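Local coordinates for protein aminoacyltransferase FemA (Staphylococcus aureus, PDB 1LRZ) that adds glycines 2 and 3 of the pentaglycine interpeptide bridge of staphylococcal peptidoglycan, using glycyl-tRNA as the donor, at residues 184-187 and 188-191; 247-250 and 251-255; 283-286 and 287-291. One frame throughout, in Å; residues are numbered along the deposited sequence.

Contact 1 (184-187 and 188-191)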
loop_
_atom_site.group_PDB
_atom_site.type_symbol
_atom_site.label_atom_id
_atom_site.label_comp_id
_atom_site.label_asym_id
_atom_site.label_seq_id
_atom_site.Cartn_x
_atom_site.Cartn_y
_atom_site.Cartn_z
ATOM N N LYS A 184 -17.812 5.300 8.274
ATOM C CA LYS A 184 -19.272 5.243 8.160
ATOM C C LYS A 184 -19.728 6.488 7.395
ATOM O O LYS A 184 -20.628 6.416 6.565
ATOM C CB LYS A 184 -19.944 5.239 9.543
ATOM C CG LYS A 184 -19.820 3.924 10.322
ATOM C CD LYS A 184 -20.551 4.001 11.670
ATOM C CE LYS A 184 -22.041 4.304 11.484
ATOM N NZ LYS A 184 -22.846 4.215 12.748
ATOM N N LYS A 185 -19.091 7.624 7.666
ATOM C CA LYS A 185 -19.465 8.866 6.989
ATOM C C LYS A 185 -19.404 8.782 5.461
ATOM O O LYS A 185 -20.380 9.101 4.785
ATOM C CB LYS A 185 -18.594 10.042 7.441
ATOM C CG LYS A 185 -19.024 11.348 6.782
ATOM C CD LYS A 185 -17.917 12.392 6.741
ATOM C CE LYS A 185 -17.553 12.911 8.110
ATOM N NZ LYS A 185 -16.561 14.015 8.017
ATOM N N VAL A 186 -18.268 8.370 4.908
ATOM C CA VAL A 186 -18.156 8.302 3.457
ATOM C C VAL A 186 -19.068 7.285 2.818
ATOM O O VAL A 186 -19.415 7.415 1.649
ATOM C CB VAL A 186 -16.721 8.008 2.983
ATOM C CG1 VAL A 186 -15.896 9.246 3.114
ATOM C CG2 VAL A 186 -16.129 6.840 3.749
ATOM N N LYS A 187 -19.448 6.263 3.574
ATOM C CA LYS A 187 -20.344 5.253 3.044
ATOM C C LYS A 187 -21.657 5.912 2.625
ATOM O O LYS A 187 -22.376 5.380 1.783
ATOM C CB LYS A 187 -20.655 4.195 4.103
ATOM C CG LYS A 187 -19.609 3.113 4.323
ATOM C CD LYS A 187 -20.190 2.114 5.312
ATOM C CE LYS A 187 -19.369 0.857 5.470
ATOM N NZ LYS A 187 -20.053 -0.062 6.442
ATOM N N LYS A 188 -21.956 7.078 3.195
ATOM C CA LYS A 188 -23.212 7.754 2.891
ATOM C C LYS A 188 -23.153 9.290 2.868
ATOM O O LYS A 188 -24.005 9.956 3.455
ATOM C CB LYS A 188 -24.260 7.289 3.907
ATOM C CG LYS A 188 -25.687 7.722 3.614
ATOM C CD LYS A 188 -26.633 7.204 4.694
ATOM C CE LYS A 188 -28.062 7.660 4.459
ATOM N NZ LYS A 188 -28.958 7.156 5.537
ATOM N N ASN A 189 -22.167 9.864 2.187
ATOM C CA ASN A 189 -22.071 11.326 2.136
ATOM C C ASN A 189 -21.903 11.889 0.723
ATOM O O ASN A 189 -21.515 13.050 0.561
ATOM C CB ASN A 189 -20.920 11.821 3.026
ATOM C CG ASN A 189 -19.553 11.629 2.381
ATOM O OD1 ASN A 189 -19.364 10.737 1.546
ATOM N ND2 ASN A 189 -18.592 12.457 2.775
ATOM N N GLY A 190 -22.182 11.070 -0.292
ATOM C CA GLY A 190 -22.064 11.535 -1.667
ATOM C C GLY A 190 -20.719 11.340 -2.360
ATOM O O GLY A 190 -20.579 11.663 -3.539
ATOM N N VAL A 191 -19.726 10.822 -1.643
ATOM C CA VAL A 191 -18.414 10.589 -2.236
ATOM C C VAL A 191 -18.405 9.264 -2.991
ATOM O O VAL A 191 -18.970 8.276 -2.518
ATOM C CB VAL A 191 -17.309 10.543 -1.156
ATOM C CG1 VAL A 191 -15.982 10.086 -1.781
ATOM C CG2 VAL A 191 -17.153 11.935 -0.519
#
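Asn189 folds back on Val186 as the chain leaves helix 177-187, and its side chain makes an Asx turn in the loop before strand 192-195. The amide oxygen does two jobs. On the helix side, Asn189 OD1 sits 3.3 Å from Val186 CA, with CB and CG1 of the valine somewhat farther off; the two side chains lie side by side and point the same way. On the loop side, Asn189 OD1 accepts the backbone N-H of Val191 at 3.2 Å, the donor standing well above the plane of the amide. This back-folded pose depends on the first torsion: CG lies between the backbone N and the carbonyl carbon (chi1 77°), which brings the amide in over the last helical residues.

The other end of the amide, ND2, donates to the carbonyl oxygen of Phe339. It also passes 4.0 Å from Lys185 CD, where the aliphatic part of that lysine crosses it; Lys185 then bends at chi3, and its NZ bonds to the carbonyl oxygen of His338. Two neighbouring carbonyls ahead of helix 341-355 thus receive the polar ends of the asparagine and the lysine. Val186 itself is buried, packed on Ala340 and Ala344, and Val191 reaches Ala344 as well.

Lys188 joins mainly through its backbone. Its exposed side chain runs out fully extended and leads away from the helix end. Gly190 continues the turn with a positive phi (91°). The polar link from helix to Lys188 is an i+3 to i backbone bond at the C-terminal end of the helix, Lys188 N to Lys185 O at 3.0 Å, which meets that oxygen from above its carbonyl plane.

Contact 2 (247-250 and 251-255)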
loop_
_atom_site.group_PDB
_atom_site.type_symbol
_atom_site.label_atom_id
_atom_site.label_comp_id
_atom_site.label_asym_id
_atom_site.label_seq_id
_atom_site.Cartn_x
_atom_site.Cartn_y
_atom_site.Cartn_z
ATOM N N GLU A 247 -24.903 14.482 -9.829
ATOM C CA GLU A 247 -25.473 13.315 -9.168
ATOM C C GLU A 247 -25.683 13.579 -7.679
ATOM O O GLU A 247 -26.678 13.150 -7.094
ATOM C CB GLU A 247 -24.563 12.100 -9.377
ATOM C CG GLU A 247 -24.267 11.818 -10.857
ATOM C CD GLU A 247 -23.498 10.527 -11.076
ATOM O OE1 GLU A 247 -22.493 10.298 -10.366
ATOM O OE2 GLU A 247 -23.893 9.744 -11.967
ATOM N N TYR A 248 -24.744 14.296 -7.073
ATOM C CA TYR A 248 -24.823 14.628 -5.651
ATOM C C TYR A 248 -26.061 15.496 -5.387
ATOM O O TYR A 248 -26.893 15.184 -4.528
ATOM C CB TYR A 248 -23.550 15.374 -5.250
ATOM C CG TYR A 248 -23.497 15.864 -3.822
ATOM C CD1 TYR A 248 -23.674 14.992 -2.750
ATOM C CD2 TYR A 248 -23.182 17.191 -3.546
ATOM C CE1 TYR A 248 -23.526 15.439 -1.433
ATOM C CE2 TYR A 248 -23.031 17.643 -2.250
ATOM C CZ TYR A 248 -23.200 16.768 -1.196
ATOM O OH TYR A 248 -23.014 17.231 0.088
ATOM N N ILE A 249 -26.178 16.580 -6.145
ATOM C CA ILE A 249 -27.302 17.489 -6.005
ATOM C C ILE A 249 -28.619 16.771 -6.297
ATOM O O ILE A 249 -29.627 17.041 -5.646
ATOM C CB ILE A 249 -27.135 18.713 -6.936
ATOM C CG1 ILE A 249 -25.862 19.474 -6.547
ATOM C CG2 ILE A 249 -28.354 19.624 -6.836
ATOM C CD1 ILE A 249 -25.441 20.562 -7.540
ATOM N N LYS A 250 -28.614 15.847 -7.258
ATOM C CA LYS A 250 -29.831 15.104 -7.576
ATOM C C LYS A 250 -30.275 14.290 -6.371
ATOM O O LYS A 250 -31.453 14.305 -6.004
ATOM C CB LYS A 250 -29.614 14.159 -8.763
ATOM C CG LYS A 250 -30.792 13.208 -8.989
ATOM C CD LYS A 250 -30.566 12.263 -10.167
ATOM C CE LYS A 250 -31.842 11.481 -10.490
ATOM N NZ LYS A 250 -31.685 10.570 -11.661
ATOM N N GLU A 251 -29.329 13.568 -5.766
ATOM C CA GLU A 251 -29.612 12.754 -4.584
ATOM C C GLU A 251 -30.172 13.619 -3.453
ATOM O O GLU A 251 -31.125 13.235 -2.782
ATOM C CB GLU A 251 -28.335 12.058 -4.098
ATOM C CG GLU A 251 -27.925 10.821 -4.900
ATOM C CD GLU A 251 -26.449 10.446 -4.716
ATOM O OE1 GLU A 251 -25.935 10.541 -3.575
ATOM O OE2 GLU A 251 -25.805 10.044 -5.717
ATOM N N LEU A 252 -29.569 14.782 -3.237
ATOM C CA LEU A 252 -30.032 15.672 -2.176
ATOM C C LEU A 252 -31.463 16.135 -2.426
ATOM O O LEU A 252 -32.263 16.253 -1.492
ATOM C CB LEU A 252 -29.109 16.885 -2.040
ATOM C CG LEU A 252 -27.741 16.608 -1.404
ATOM C CD1 LEU A 252 -26.838 17.819 -1.562
ATOM C CD2 LEU A 252 -27.919 16.254 0.071
ATOM N N ASN A 253 -31.801 16.390 -3.683
ATOM C CA ASN A 253 -33.154 16.838 -3.975
ATOM C C ASN A 253 -34.153 15.722 -3.758
ATOM O O ASN A 253 -35.277 15.964 -3.315
ATOM C CB ASN A 253 -33.246 17.389 -5.396
ATOM C CG ASN A 253 -32.843 18.849 -5.464
ATOM O OD1 ASN A 253 -33.434 19.694 -4.791
ATOM N ND2 ASN A 253 -31.839 19.156 -6.271
ATOM N N GLU A 254 -33.741 14.493 -4.043
ATOM C CA GLU A 254 -34.629 13.361 -3.850
ATOM C C GLU A 254 -34.869 13.172 -2.360
ATOM O O GLU A 254 -35.977 12.837 -1.936
ATOM C CB GLU A 254 -34.018 12.113 -4.484
ATOM C CG GLU A 254 -33.687 12.356 -5.956
ATOM C CD GLU A 254 -33.236 11.116 -6.694
ATOM O OE1 GLU A 254 -32.255 10.473 -6.250
ATOM O OE2 GLU A 254 -33.861 10.792 -7.730
ATOM N N GLU A 255 -33.833 13.413 -1.562
ATOM C CA GLU A 255 -33.962 13.282 -0.117
ATOM C C GLU A 255 -34.843 14.426 0.383
ATOM O O GLU A 255 -35.659 14.243 1.286
ATOM C CB GLU A 255 -32.582 13.332 0.550
ATOM C CG GLU A 255 -31.613 12.294 -0.014
ATOM C CD GLU A 255 -30.248 12.312 0.658
ATOM O OE1 GLU A 255 -29.689 13.414 0.860
ATOM O OE2 GLU A 255 -29.727 11.218 0.969
#
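Glu251 N donates to Glu247 O at 3.0 Å in a nearly straight bond (165°), the first of four successive i+4 to i N-H...O bonds in this regular alpha-helical run. Leu252 N follows to Tyr248 O, Asn253 N to Ile249 O and Glu254 N to Lys250 O. All belong to helix 245-272, the outgoing half of the antiparallel helical hairpin that projects from the globular body of FemA.

Next come the charged side chains. Glu247 forms a salt bridge through OE1 with Lys192, on the strand of the globular body that follows the loop 188-191; Glu251 OE2 lies at longer range from the same lysine, a weak interaction. With the two carboxylates 5.7 Å apart between Glu247 OE1 and Glu251 OE2, a shared cation would be expected to ease their repulsion. On another side of the helix, Lys250 stretches out fully extended and crosses Glu254, yet the charges stop short of a salt bridge: Lys250 NZ is 4.5 Å from Glu254 OE2. The nearer touch is by the methylene Lys250 CE, 3.5 Å from that same oxygen, so any attraction between the charges is probably through space.

Ile249, Leu252 and Asn253 face helix 277-307. Ile249 CG2 lies alongside Asn253, 3.6 Å from its ND2, and these two residues pack against Gln304 and Ile297 respectively. Leu252 meets Lys296 and Ile297. Separately, Leu252 crosses the ring of Tyr248, which swings out with CG opposite the backbone N (chi1 177°). The result is a CH-pi contact over one ring face: Leu252 CD1 sits 3.9 Å from the centroid of Tyr248, displaced slightly toward the rim, with ring atom CZ closest.

Contact 3 (283-286 and 287-291)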
loop_
_atom_site.group_PDB
_atom_site.type_symbol
_atom_site.label_atom_id
_atom_site.label_comp_id
_atom_site.label_asym_id
_atom_site.label_seq_id
_atom_site.Cartn_x
_atom_site.Cartn_y
_atom_site.Cartn_z
ATOM N N ARG A 283 -42.098 18.047 13.829
ATOM C CA ARG A 283 -42.019 19.115 12.830
ATOM C C ARG A 283 -40.659 19.829 12.942
ATOM O O ARG A 283 -39.983 20.056 11.933
ATOM C CB ARG A 283 -43.150 20.121 13.061
ATOM C CG ARG A 283 -43.088 21.367 12.190
ATOM C CD ARG A 283 -43.835 22.503 12.871
ATOM N NE ARG A 283 -43.173 22.863 14.123
ATOM C CZ ARG A 283 -43.790 23.338 15.204
ATOM N NH1 ARG A 283 -43.082 23.634 16.289
ATOM N NH2 ARG A 283 -45.106 23.506 15.208
ATOM N N ASP A 284 -40.261 20.192 14.162
ATOM C CA ASP A 284 -38.975 20.858 14.381
ATOM C C ASP A 284 -37.818 19.987 13.901
ATOM O O ASP A 284 -36.853 20.490 13.325
ATOM C CB ASP A 284 -38.759 21.165 15.866
ATOM C CG ASP A 284 -39.654 22.276 16.373
ATOM O OD1 ASP A 284 -40.379 22.887 15.559
ATOM O OD2 ASP A 284 -39.626 22.540 17.593
ATOM N N ASN A 285 -37.915 18.686 14.165
ATOM C CA ASN A 285 -36.889 17.725 13.761
ATOM C C ASN A 285 -36.718 17.768 12.235
ATOM O O ASN A 285 -35.604 17.894 11.719
ATOM C CB ASN A 285 -37.305 16.319 14.220
ATOM C CG ASN A 285 -36.530 15.211 13.520
ATOM O OD1 ASN A 285 -35.426 14.823 13.939
ATOM N ND2 ASN A 285 -37.099 14.700 12.443
ATOM N N LEU A 286 -37.836 17.679 11.518
ATOM C CA LEU A 286 -37.823 17.695 10.055
ATOM C C LEU A 286 -37.372 19.036 9.462
ATOM O O LEU A 286 -36.603 19.071 8.495
ATOM C CB LEU A 286 -39.212 17.319 9.524
ATOM C CG LEU A 286 -39.654 15.878 9.812
ATOM C CD1 LEU A 286 -41.085 15.669 9.353
ATOM C CD2 LEU A 286 -38.740 14.908 9.098
ATOM N N GLN A 287 -37.835 20.138 10.045
ATOM C CA GLN A 287 -37.467 21.452 9.541
ATOM C C GLN A 287 -35.956 21.632 9.621
ATOM O O GLN A 287 -35.329 22.172 8.709
ATOM C CB GLN A 287 -38.150 22.552 10.351
ATOM C CG GLN A 287 -37.946 23.938 9.761
ATOM C CD GLN A 287 -38.366 23.999 8.297
ATOM O OE1 GLN A 287 -37.544 24.237 7.402
ATOM N NE2 GLN A 287 -39.646 23.765 8.047
ATOM N N GLN A 288 -35.374 21.172 10.722
ATOM C CA GLN A 288 -33.936 21.285 10.915
ATOM C C GLN A 288 -33.186 20.508 9.831
ATOM O O GLN A 288 -32.189 20.992 9.288
ATOM C CB GLN A 288 -33.564 20.768 12.307
ATOM C CG GLN A 288 -32.197 21.193 12.783
ATOM C CD GLN A 288 -31.975 20.862 14.249
ATOM O OE1 GLN A 288 -31.271 21.584 14.953
ATOM N NE2 GLN A 288 -32.569 19.765 14.714
ATOM N N GLN A 289 -33.667 19.307 9.515
ATOM C CA GLN A 289 -33.033 18.494 8.482
ATOM C C GLN A 289 -33.185 19.173 7.122
ATOM O O GLN A 289 -32.280 19.124 6.296
ATOM C CB GLN A 289 -33.662 17.105 8.425
ATOM C CG GLN A 289 -33.463 16.273 9.669
ATOM C CD GLN A 289 -34.184 14.945 9.569
ATOM O OE1 GLN A 289 -33.832 14.098 8.752
ATOM N NE2 GLN A 289 -35.209 14.764 10.387
ATOM N N LEU A 290 -34.334 19.805 6.890
ATOM C CA LEU A 290 -34.551 20.496 5.626
ATOM C C LEU A 290 -33.549 21.636 5.478
ATOM O O LEU A 290 -32.992 21.838 4.404
ATOM C CB LEU A 290 -35.985 21.038 5.533
ATOM C CG LEU A 290 -37.038 20.005 5.108
ATOM C CD1 LEU A 290 -38.433 20.523 5.421
ATOM C CD2 LEU A 290 -36.893 19.704 3.613
ATOM N N ASP A 291 -33.305 22.377 6.554
ATOM C CA ASP A 291 -32.356 23.491 6.479
ATOM C C ASP A 291 -30.944 22.978 6.215
ATOM O O ASP A 291 -30.183 23.571 5.447
ATOM C CB ASP A 291 -32.398 24.324 7.766
ATOM C CG ASP A 291 -33.762 24.973 7.994
ATOM O OD1 ASP A 291 -34.557 25.046 7.027
ATOM O OD2 ASP A 291 -34.041 25.417 9.130
HETATM O O HOH W 1 -33.436 17.480 13.530
#
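The amides of Asn285 and Gln289, one helical turn apart, meet with their planes 68° to each other, Gln289 NE2 coming in beside Asn285 ND2, tilted out of the plane of the Asn285 amide. As modelled, these two nitrogens face one another at 2.8 Å, which makes the rotation of at least one of these amides doubtful. The guanidinium of Arg283 is engaged at its edge: NE and NH1 both hold Asp284 OD1 side-on in the guanidinium plane, at 2.9 Å from NH1, and both reach that oxygen from the same face of the carboxylate.

The carbonyl of Asn285 gathers several donors. Gln289 N is the regular helical one, at 3.3 Å, and Gln289 NE2 adds a weak bond in the model. Water 1 donates to Asn285 O at 2.9 Å and accepts from Gln288 NE2 at 2.7 Å, bridging a backbone carbonyl to a side chain three residues on.

On the buried side, Leu286 CD2 packs against the end of the Gln289 amide. Leu290 N donates to Leu286 O, while the Leu290 side chain packs on Leu259 and Leu263 of helix 245-272, whose Arg256 bonds to Leu290 O.

The chemistry is that of a mixed helix surface in an antiparallel coiled coil: Leu290 packs on the partner helix, where Gln289 and Arg283 also make contact, while a neighbouring-residue ion pair and a bound water engage polar groups along the same helix.

Overall arrangement
The three contacts follow one another along the chain, from globular body to helical arm. Contact 1 joins the end of helix 177-187 to the loop before strand 192-195, an outermost strand of the nine-stranded sheet. Contact 2 lies near the start of helix 245-272, its centre about 14 Å away, and touches contact 1 where the Tyr248 ring packs against Asn189 and Gly190. Contact 3 sits farther out on helix 277-307, its centre about 17 Å from contact 2 and about 21 Å from contact 1. The two long helices pair as an antiparallel coiled coil, and the 188-191 loop touches the base of this arm through Tyr248; such an arm may help in tRNA binding.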